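Local coordinates for protein CRISPR system Cmr subunit Cmr1-1 (Pyrococcus furiosus, PDB 4W8Z) that forms part of the cap of the type III-B Cmr ribonucleoprotein complex, an RNA-binding assembly of CRISPR adaptive immunity against mobile genetic elements, at residues L217-F231 and P295-F307. Numbering follows the deposited sequence.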
ATOM      1  N   LEU A 217       5.462   1.653 -21.119  1.00121.65           N
ATOM      2  CA  LEU A 217       5.261   2.072 -19.731  1.00114.59           C
ATOM      3  C   LEU A 217       4.248   3.204 -19.553  1.00107.57           C
ATOM      4  O   LEU A 217       4.385   4.269 -20.151  1.00108.22           O
ATOM      5  CB  LEU A 217       6.599   2.495 -19.123  1.00104.74           C
ATOM      6  CG  LEU A 217       6.612   2.642 -17.601  1.00106.39           C
ATOM      7  CD1 LEU A 217       6.452   1.289 -16.929  1.00100.92           C
ATOM      8  CD2 LEU A 217       7.883   3.329 -17.134  1.00108.95           C
ATOM      9  N   PRO A 218       3.217   2.968 -18.723  1.00 94.20           N
ATOM     10  CA  PRO A 218       2.191   3.970 -18.416  1.00 85.53           C
ATOM     11  C   PRO A 218       2.754   5.095 -17.561  1.00 94.11           C
ATOM     12  O   PRO A 218       3.843   4.950 -17.003  1.00 88.02           O
ATOM     13  CB  PRO A 218       1.135   3.174 -17.635  1.00 76.75           C
ATOM     14  CG  PRO A 218       1.430   1.734 -17.931  1.00 74.14           C
ATOM     15  CD  PRO A 218       2.908   1.669 -18.107  1.00 81.03           C
ATOM     16  N   SER A 219       2.018   6.195 -17.450  1.00 95.17           N
ATOM     17  CA  SER A 219       2.479   7.342 -16.679  1.00 99.44           C
ATOM     18  C   SER A 219       1.882   7.353 -15.276  1.00 98.23           C
ATOM     19  O   SER A 219       1.915   8.372 -14.585  1.00104.42           O
ATOM     20  CB  SER A 219       2.140   8.643 -17.400  1.00102.50           C
ATOM     21  OG  SER A 219       0.740   8.797 -17.520  1.00110.01           O
ATOM     22  N   TYR A 220       1.333   6.216 -14.862  1.00 94.64           N
ATOM     23  CA  TYR A 220       0.790   6.068 -13.519  1.00 87.59           C
ATOM     24  C   TYR A 220       1.120   4.677 -12.984  1.00 81.46           C
ATOM     25  O   TYR A 220       1.497   3.784 -13.745  1.00 88.04           O
ATOM     26  CB  TYR A 220      -0.725   6.322 -13.509  1.00 91.28           C
ATOM     27  CG  TYR A 220      -1.467   5.777 -14.716  1.00102.50           C
ATOM     28  CD1 TYR A 220      -1.576   6.523 -15.885  1.00105.91           C
ATOM     29  CD2 TYR A 220      -2.065   4.522 -14.684  1.00106.45           C
ATOM     30  CE1 TYR A 220      -2.249   6.032 -16.992  1.00110.39           C
ATOM     31  CE2 TYR A 220      -2.744   4.022 -15.786  1.00111.33           C
ATOM     32  CZ  TYR A 220      -2.834   4.784 -16.937  1.00114.53           C
ATOM     33  OH  TYR A 220      -3.503   4.298 -18.042  1.00110.53           O
ATOM     34  N   ALA A 221       0.993   4.502 -11.672  1.00 77.35           N
ATOM     35  CA  ALA A 221       1.315   3.233 -11.032  1.00 72.78           C
ATOM     36  C   ALA A 221       0.372   2.129 -11.481  1.00 76.36           C
ATOM     37  O   ALA A 221      -0.847   2.307 -11.504  1.00 85.83           O
ATOM     38  CB  ALA A 221       1.273   3.375  -9.519  1.00 72.31           C
ATOM     39  N   THR A 222       0.945   0.990 -11.852  1.00 71.01           N
ATOM     40  CA  THR A 222       0.167  -0.184 -12.217  1.00 69.30           C
ATOM     41  C   THR A 222       0.754  -1.409 -11.537  1.00 75.07           C
ATOM     42  O   THR A 222       1.933  -1.420 -11.173  1.00 75.54           O
ATOM     43  CB  THR A 222       0.143  -0.426 -13.743  1.00 70.53           C
ATOM     44  OG1 THR A 222       1.457  -0.781 -14.197  1.00 70.81           O
ATOM     45  CG2 THR A 222      -0.351   0.805 -14.490  1.00 66.36           C
ATOM     46  N   LEU A 223      -0.065  -2.443 -11.371  1.00 70.81           N
ATOM     47  CA  LEU A 223       0.417  -3.698 -10.816  1.00 67.94           C
ATOM     48  C   LEU A 223       1.440  -4.341 -11.744  1.00 66.55           C
ATOM     49  O   LEU A 223       2.475  -4.828 -11.293  1.00 70.27           O
ATOM     50  CB  LEU A 223      -0.739  -4.668 -10.571  1.00 79.52           C
ATOM     51  CG  LEU A 223      -0.258  -6.073 -10.188  1.00 73.85           C
ATOM     52  CD1 LEU A 223       0.460  -6.046  -8.847  1.00 63.65           C
ATOM     53  CD2 LEU A 223      -1.391  -7.087 -10.191  1.00 71.63           C
ATOM     54  N   LYS A 224       1.139  -4.336 -13.041  1.00 74.71           N
ATOM     55  CA  LYS A 224       1.987  -4.982 -14.041  1.00 78.83           C
ATOM     56  C   LYS A 224       3.426  -4.505 -13.980  1.00 79.09           C
ATOM     57  O   LYS A 224       4.357  -5.307 -14.047  1.00 80.57           O
ATOM     58  CB  LYS A 224       1.446  -4.742 -15.449  1.00 82.31           C
ATOM     59  CG  LYS A 224       2.162  -5.553 -16.518  1.00 87.52           C
ATOM     60  CD  LYS A 224       1.857  -5.035 -17.907  1.00 97.69           C
ATOM     61  CE  LYS A 224       2.021  -6.130 -18.944  1.00101.58           C
ATOM     62  NZ  LYS A 224       0.985  -7.192 -18.768  1.00108.79           N
ATOM     63  N   PHE A 225       3.605  -3.197 -13.853  1.00 77.01           N
ATOM     64  CA  PHE A 225       4.943  -2.628 -13.835  1.00 77.65           C
ATOM     65  C   PHE A 225       5.367  -2.255 -12.426  1.00 75.33           C
ATOM     66  O   PHE A 225       5.580  -1.082 -12.118  1.00 85.15           O
ATOM     67  CB  PHE A 225       5.011  -1.415 -14.763  1.00 79.33           C
ATOM     68  CG  PHE A 225       4.820  -1.764 -16.213  1.00 92.05           C
ATOM     69  CD1 PHE A 225       5.845  -2.355 -16.936  1.00 89.62           C
ATOM     70  CD2 PHE A 225       3.611  -1.524 -16.848  1.00 90.87           C
ATOM     71  CE1 PHE A 225       5.673  -2.688 -18.263  1.00 86.73           C
ATOM     72  CE2 PHE A 225       3.434  -1.856 -18.175  1.00 92.62           C
ATOM     73  CZ  PHE A 225       4.466  -2.439 -18.883  1.00 92.92           C
ATOM     74  N   SER A 226       5.490  -3.268 -11.576  1.00 68.06           N
ATOM     75  CA  SER A 226       5.913  -3.062 -10.198  1.00 72.58           C
ATOM     76  C   SER A 226       6.771  -4.225  -9.708  1.00 74.32           C
ATOM     77  O   SER A 226       6.794  -5.286 -10.323  1.00 77.72           O
ATOM     78  CB  SER A 226       4.696  -2.882  -9.283  1.00 66.33           C
ATOM     79  OG  SER A 226       3.945  -4.079  -9.187  1.00 67.24           O
ATOM     80  N   ASP A 227       7.485  -4.014  -8.606  1.00 73.11           N
ATOM     81  CA  ASP A 227       8.245  -5.081  -7.970  1.00 74.62           C
ATOM     82  C   ASP A 227       7.710  -5.341  -6.580  1.00 74.83           C
ATOM     83  O   ASP A 227       7.542  -4.413  -5.794  1.00 87.31           O
ATOM     84  CB  ASP A 227       9.730  -4.735  -7.891  1.00 85.58           C
ATOM     85  CG  ASP A 227      10.474  -5.047  -9.175  1.00 95.79           C
ATOM     86  OD1 ASP A 227       9.844  -5.576 -10.119  1.00 85.09           O
ATOM     87  OD2 ASP A 227      11.692  -4.774  -9.229  1.00107.23           O
ATOM     88  N   VAL A 228       7.436  -6.604  -6.278  1.00 74.31           N
ATOM     89  CA  VAL A 228       6.967  -6.980  -4.955  1.00 73.28           C
ATOM     90  C   VAL A 228       7.964  -7.943  -4.333  1.00 67.04           C
ATOM     91  O   VAL A 228       8.339  -8.939  -4.947  1.00 71.15           O
ATOM     92  CB  VAL A 228       5.564  -7.624  -4.999  1.00 69.84           C
ATOM     93  CG1 VAL A 228       5.090  -7.948  -3.596  1.00 65.94           C
ATOM     94  CG2 VAL A 228       4.572  -6.699  -5.682  1.00 60.65           C
ATOM     95  N   GLU A 229       8.399  -7.626  -3.117  1.00 72.99           N
ATOM     96  CA  GLU A 229       9.385  -8.430  -2.403  1.00 73.03           C
ATOM     97  C   GLU A 229       8.949  -8.680  -0.968  1.00 69.32           C
ATOM     98  O   GLU A 229       8.197  -7.894  -0.393  1.00 74.51           O
ATOM     99  CB  GLU A 229      10.746  -7.736  -2.406  1.00 81.36           C
ATOM    100  CG  GLU A 229      11.332  -7.510  -3.780  1.00 97.57           C
ATOM    101  CD  GLU A 229      12.449  -6.482  -3.774  1.00111.21           C
ATOM    102  OE1 GLU A 229      13.290  -6.517  -4.696  1.00121.38           O
ATOM    103  OE2 GLU A 229      12.480  -5.633  -2.857  1.00110.48           O
ATOM    104  N   VAL A 230       9.426  -9.776  -0.390  1.00 65.67           N
ATOM    105  CA  VAL A 230       9.170 -10.074   1.014  1.00 65.37           C
ATOM    106  C   VAL A 230      10.458 -10.488   1.726  1.00 73.73           C
ATOM    107  O   VAL A 230      11.440 -10.876   1.090  1.00 68.80           O
ATOM    108  CB  VAL A 230       8.126 -11.200   1.192  1.00 65.32           C
ATOM    109  CG1 VAL A 230       6.810 -10.842   0.515  1.00 57.92           C
ATOM    110  CG2 VAL A 230       8.673 -12.516   0.658  1.00 63.14           C
ATOM    111  N   PHE A 231      10.451 -10.397   3.050  1.00 75.39           N
ATOM    112  CA  PHE A 231      11.548 -10.925   3.852  1.00 73.63           C
ATOM    113  C   PHE A 231      11.000 -11.498   5.152  1.00 76.25           C
ATOM    114  O   PHE A 231       9.977 -11.038   5.660  1.00 79.13           O
ATOM    115  CB  PHE A 231      12.611  -9.849   4.129  1.00 71.84           C
ATOM    116  CG  PHE A 231      12.160  -8.740   5.051  1.00 73.58           C
ATOM    117  CD1 PHE A 231      12.194  -8.899   6.430  1.00 79.54           C
ATOM    118  CD2 PHE A 231      11.746  -7.523   4.540  1.00 75.47           C
ATOM    119  CE1 PHE A 231      11.793  -7.882   7.277  1.00 75.06           C
ATOM    120  CE2 PHE A 231      11.347  -6.496   5.384  1.00 81.92           C
ATOM    121  CZ  PHE A 231      11.369  -6.680   6.755  1.00 79.07           C
ATOM    122  N   PRO A 295       4.592 -13.690  10.047  1.00 71.26           N
ATOM    123  CA  PRO A 295       4.724 -12.327   9.525  1.00 66.49           C
ATOM    124  C   PRO A 295       5.960 -12.113   8.651  1.00 73.76           C
ATOM    125  O   PRO A 295       7.069 -12.485   9.034  1.00 81.35           O
ATOM    126  CB  PRO A 295       4.809 -11.481  10.798  1.00 64.55           C
ATOM    127  CG  PRO A 295       5.422 -12.387  11.801  1.00 64.84           C
ATOM    128  CD  PRO A 295       4.914 -13.764  11.483  1.00 67.27           C
ATOM    129  N   TYR A 296       5.752 -11.514   7.485  1.00 69.37           N
ATOM    130  CA  TYR A 296       6.839 -11.144   6.587  1.00 71.03           C
ATOM    131  C   TYR A 296       6.802  -9.648   6.311  1.00 73.78           C
ATOM    132  O   TYR A 296       5.730  -9.043   6.286  1.00 70.85           O
ATOM    133  CB  TYR A 296       6.738 -11.898   5.262  1.00 79.31           C
ATOM    134  CG  TYR A 296       7.067 -13.371   5.312  1.00 80.83           C
ATOM    135  CD1 TYR A 296       6.226 -14.273   5.949  1.00 80.33           C
ATOM    136  CD2 TYR A 296       8.198 -13.866   4.678  1.00 84.77           C
ATOM    137  CE1 TYR A 296       6.519 -15.619   5.980  1.00 80.69           C
ATOM    138  CE2 TYR A 296       8.496 -15.209   4.698  1.00 85.34           C
ATOM    139  CZ  TYR A 296       7.655 -16.080   5.351  1.00 87.43           C
ATOM    140  OH  TYR A 296       7.953 -17.421   5.374  1.00 98.92           O
ATOM    141  N   GLY A 297       7.965  -9.046   6.090  1.00 71.08           N
ATOM    142  CA  GLY A 297       8.005  -7.677   5.616  1.00 68.56           C
ATOM    143  C   GLY A 297       7.620  -7.665   4.149  1.00 68.20           C
ATOM    144  O   GLY A 297       8.096  -8.494   3.381  1.00 80.00           O
ATOM    145  N   ARG A 298       6.746  -6.748   3.752  1.00 63.40           N
ATOM    146  CA  ARG A 298       6.344  -6.657   2.354  1.00 65.33           C
ATOM    147  C   ARG A 298       6.758  -5.325   1.750  1.00 69.08           C
ATOM    148  O   ARG A 298       6.476  -4.271   2.311  1.00 72.16           O
ATOM    149  CB  ARG A 298       4.835  -6.844   2.210  1.00 57.38           C
ATOM    150  CG  ARG A 298       4.337  -6.766   0.779  1.00 55.18           C
ATOM    151  CD  ARG A 298       2.840  -6.984   0.706  1.00 62.02           C
ATOM    152  NE  ARG A 298       2.111  -5.963   1.456  1.00 69.03           N
ATOM    153  CZ  ARG A 298       1.050  -6.211   2.217  1.00 60.95           C
ATOM    154  NH1 ARG A 298       0.584  -7.449   2.325  1.00 65.82           N
ATOM    155  NH2 ARG A 298       0.453  -5.220   2.864  1.00 56.30           N
ATOM    156  N   ILE A 299       7.426  -5.377   0.601  1.00 67.64           N
ATOM    157  CA  ILE A 299       7.861  -4.170  -0.094  1.00 65.41           C
ATOM    158  C   ILE A 299       7.308  -4.142  -1.511  1.00 67.10           C
ATOM    159  O   ILE A 299       7.393  -5.135  -2.232  1.00 80.69           O
ATOM    160  CB  ILE A 299       9.396  -4.078  -0.151  1.00 70.50           C
ATOM    161  CG1 ILE A 299       9.975  -4.014   1.258  1.00 74.14           C
ATOM    162  CG2 ILE A 299       9.837  -2.866  -0.951  1.00 76.53           C
ATOM    163  CD1 ILE A 299      11.047  -5.037   1.502  1.00 85.47           C
ATOM    164  N   ILE A 300       6.731  -3.017  -1.916  1.00 59.60           N
ATOM    165  CA  ILE A 300       6.320  -2.872  -3.304  1.00 66.58           C
ATOM    166  C   ILE A 300       6.912  -1.593  -3.910  1.00 62.92           C
ATOM    167  O   ILE A 300       6.929  -0.538  -3.276  1.00 60.87           O
ATOM    168  CB  ILE A 300       4.772  -2.887  -3.447  1.00 66.61           C
ATOM    169  CG1 ILE A 300       4.367  -2.770  -4.923  1.00 71.13           C
ATOM    170  CG2 ILE A 300       4.131  -1.790  -2.617  1.00 55.87           C
ATOM    171  CD1 ILE A 300       2.947  -3.209  -5.208  1.00 68.51           C
ATOM    172  N   LYS A 301       7.427  -1.713  -5.133  1.00 73.07           N
ATOM    173  CA  LYS A 301       8.035  -0.589  -5.848  1.00 68.32           C
ATOM    174  C   LYS A 301       7.309  -0.309  -7.168  1.00 67.06           C
ATOM    175  O   LYS A 301       7.177  -1.199  -8.002  1.00 70.36           O
ATOM    176  CB  LYS A 301       9.517  -0.871  -6.108  1.00 65.01           C
ATOM    177  CG  LYS A 301      10.395  -0.708  -4.879  1.00 64.42           C
ATOM    178  CD  LYS A 301      11.793  -1.270  -5.085  1.00 65.20           C
ATOM    179  CE  LYS A 301      11.786  -2.783  -5.008  1.00 69.33           C
ATOM    180  NZ  LYS A 301      13.165  -3.355  -4.978  1.00 80.57           N
ATOM    181  N   PHE A 302       6.842   0.926  -7.355  1.00 67.44           N
ATOM    182  CA  PHE A 302       6.047   1.280  -8.536  1.00 70.69           C
ATOM    183  C   PHE A 302       6.837   2.033  -9.604  1.00 78.82           C
ATOM    184  O   PHE A 302       7.308   3.140  -9.360  1.00 85.28           O
ATOM    185  CB  PHE A 302       4.845   2.138  -8.133  1.00 70.30           C
ATOM    186  CG  PHE A 302       3.865   1.438  -7.249  1.00 75.68           C
ATOM    187  CD1 PHE A 302       2.960   0.534  -7.778  1.00 75.78           C
ATOM    188  CD2 PHE A 302       3.832   1.697  -5.887  1.00 75.22           C
ATOM    189  CE1 PHE A 302       2.051  -0.109  -6.968  1.00 84.48           C
ATOM    190  CE2 PHE A 302       2.923   1.059  -5.070  1.00 74.80           C
ATOM    191  CZ  PHE A 302       2.029   0.154  -5.609  1.00 85.47           C
ATOM    192  N   PHE A 303       6.947   1.460 -10.799  1.00 80.50           N
ATOM    193  CA  PHE A 303       7.687   2.111 -11.877  1.00 81.11           C
ATOM    194  C   PHE A 303       6.742   2.680 -12.932  1.00 83.91           C
ATOM    195  O   PHE A 303       5.955   1.940 -13.516  1.00 99.01           O
ATOM    196  CB  PHE A 303       8.671   1.130 -12.526  1.00 82.11           C
ATOM    197  CG  PHE A 303       9.597   0.455 -11.544  1.00 92.95           C
ATOM    198  CD1 PHE A 303      10.580   1.179 -10.889  1.00 87.65           C
ATOM    199  CD2 PHE A 303       9.489  -0.905 -11.284  1.00 95.66           C
ATOM    200  CE1 PHE A 303      11.432   0.567  -9.990  1.00 87.63           C
ATOM    201  CE2 PHE A 303      10.341  -1.523 -10.386  1.00 85.62           C
ATOM    202  CZ  PHE A 303      11.313  -0.786  -9.739  1.00 88.20           C
ATOM    203  N   GLN A 304       6.809   3.990 -13.163  1.00 88.32           N
ATOM    204  CA  GLN A 304       6.006   4.623 -14.210  1.00 94.23           C
ATOM    205  C   GLN A 304       6.756   5.766 -14.900  1.00101.94           C
ATOM    206  O   GLN A 304       7.930   5.999 -14.624  1.00105.43           O
ATOM    207  CB  GLN A 304       4.679   5.137 -13.642  1.00 97.63           C
ATOM    208  CG  GLN A 304       4.785   6.424 -12.838  1.00 99.13           C
ATOM    209  CD  GLN A 304       4.644   6.191 -11.352  1.00100.77           C
ATOM    210  OE1 GLN A 304       5.543   5.647 -10.710  1.00111.63           O
ATOM    211  NE2 GLN A 304       3.512   6.606 -10.794  1.00 98.97           N
ATOM    212  N   SER A 305       6.067   6.477 -15.791  1.00104.95           N
ATOM    213  CA  SER A 305       6.686   7.531 -16.594  1.00104.17           C
ATOM    214  C   SER A 305       6.789   8.875 -15.878  1.00111.17           C
ATOM    215  O   SER A 305       7.779   9.590 -16.037  1.00115.03           O
ATOM    216  CB  SER A 305       5.913   7.720 -17.899  1.00104.53           C
ATOM    217  OG  SER A 305       5.939   6.539 -18.677  1.00110.11           O
ATOM    218  N   THR A 306       5.758   9.223 -15.112  1.00116.34           N
ATOM    219  CA  THR A 306       5.738  10.480 -14.366  1.00122.97           C
ATOM    220  C   THR A 306       6.903  10.568 -13.385  1.00128.85           C
ATOM    221  O   THR A 306       7.166   9.629 -12.633  1.00125.92           O
ATOM    222  CB  THR A 306       4.410  10.660 -13.590  1.00124.27           C
ATOM    223  OG1 THR A 306       3.346  10.929 -14.512  1.00127.04           O
ATOM    224  CG2 THR A 306       4.508  11.811 -12.595  1.00119.49           C
ATOM    225  N   PHE A 307       7.610  11.693 -13.412  1.00139.36           N
ATOM    226  CA  PHE A 307       8.694  11.942 -12.469  1.00144.61           C
ATOM    227  C   PHE A 307       8.139  12.359 -11.110  1.00158.44           C
ATOM    228  O   PHE A 307       7.285  13.244 -11.023  1.00154.92           O
ATOM    229  CB  PHE A 307       9.645  13.012 -13.017  1.00138.95           C
ATOM    230  CG  PHE A 307      10.548  13.620 -11.977  1.00134.84           C
ATOM    231  CD1 PHE A 307      11.543  12.870 -11.372  1.00131.63           C
ATOM    232  CD2 PHE A 307      10.412  14.954 -11.620  1.00130.43           C
ATOM    233  CE1 PHE A 307      12.377  13.435 -10.421  1.00129.09           C
ATOM    234  CE2 PHE A 307      11.244  15.522 -10.669  1.00125.15           C
ATOM    235  CZ  PHE A 307      12.227  14.761 -10.071  1.00124.55           C
TER
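With F231 turned at chi1 69°, CG staggered between backbone N and C, the ring lies over G297, while the chain of K301, bent at chi3 (-76°), carries NZ across to E229. Both pairs lie on one face of an antiparallel β-ladder, strand 226-231 against 295-302, in a region of the Cmr1-like C-terminal family, of the RAMP clan. The ladder rests on the 169° between strand directions and paired N-H···O bonds at D227/K301, E229/I299 and F231/G297; I299 N to E229 O is 2.8 Å. At F231 the glycine CA stands 3.8 Å from the ring centroid, a CH-pi contact over the face, and I299 CD1 meets the ring edge 4.0 Å from F231 CD2. K301 NZ forms a salt bridge with E229, weakly bonded to both oxygens, 3.2 Å to OE1; E229 OE1 has its stronger partner in K337, and K301 NZ bridges to D326, a network that would balance these buried charges. On the other face, V228 CG2 packs 3.9 Å from I300 CD1. Beyond the ladder, separate hydrogen bonds tie the flanking loops: F303 N to F225 O, S305 N to P218 O, and T306 OG1, in the carbonyl plane, onto a lone pair of S219 O at 2.9 Å.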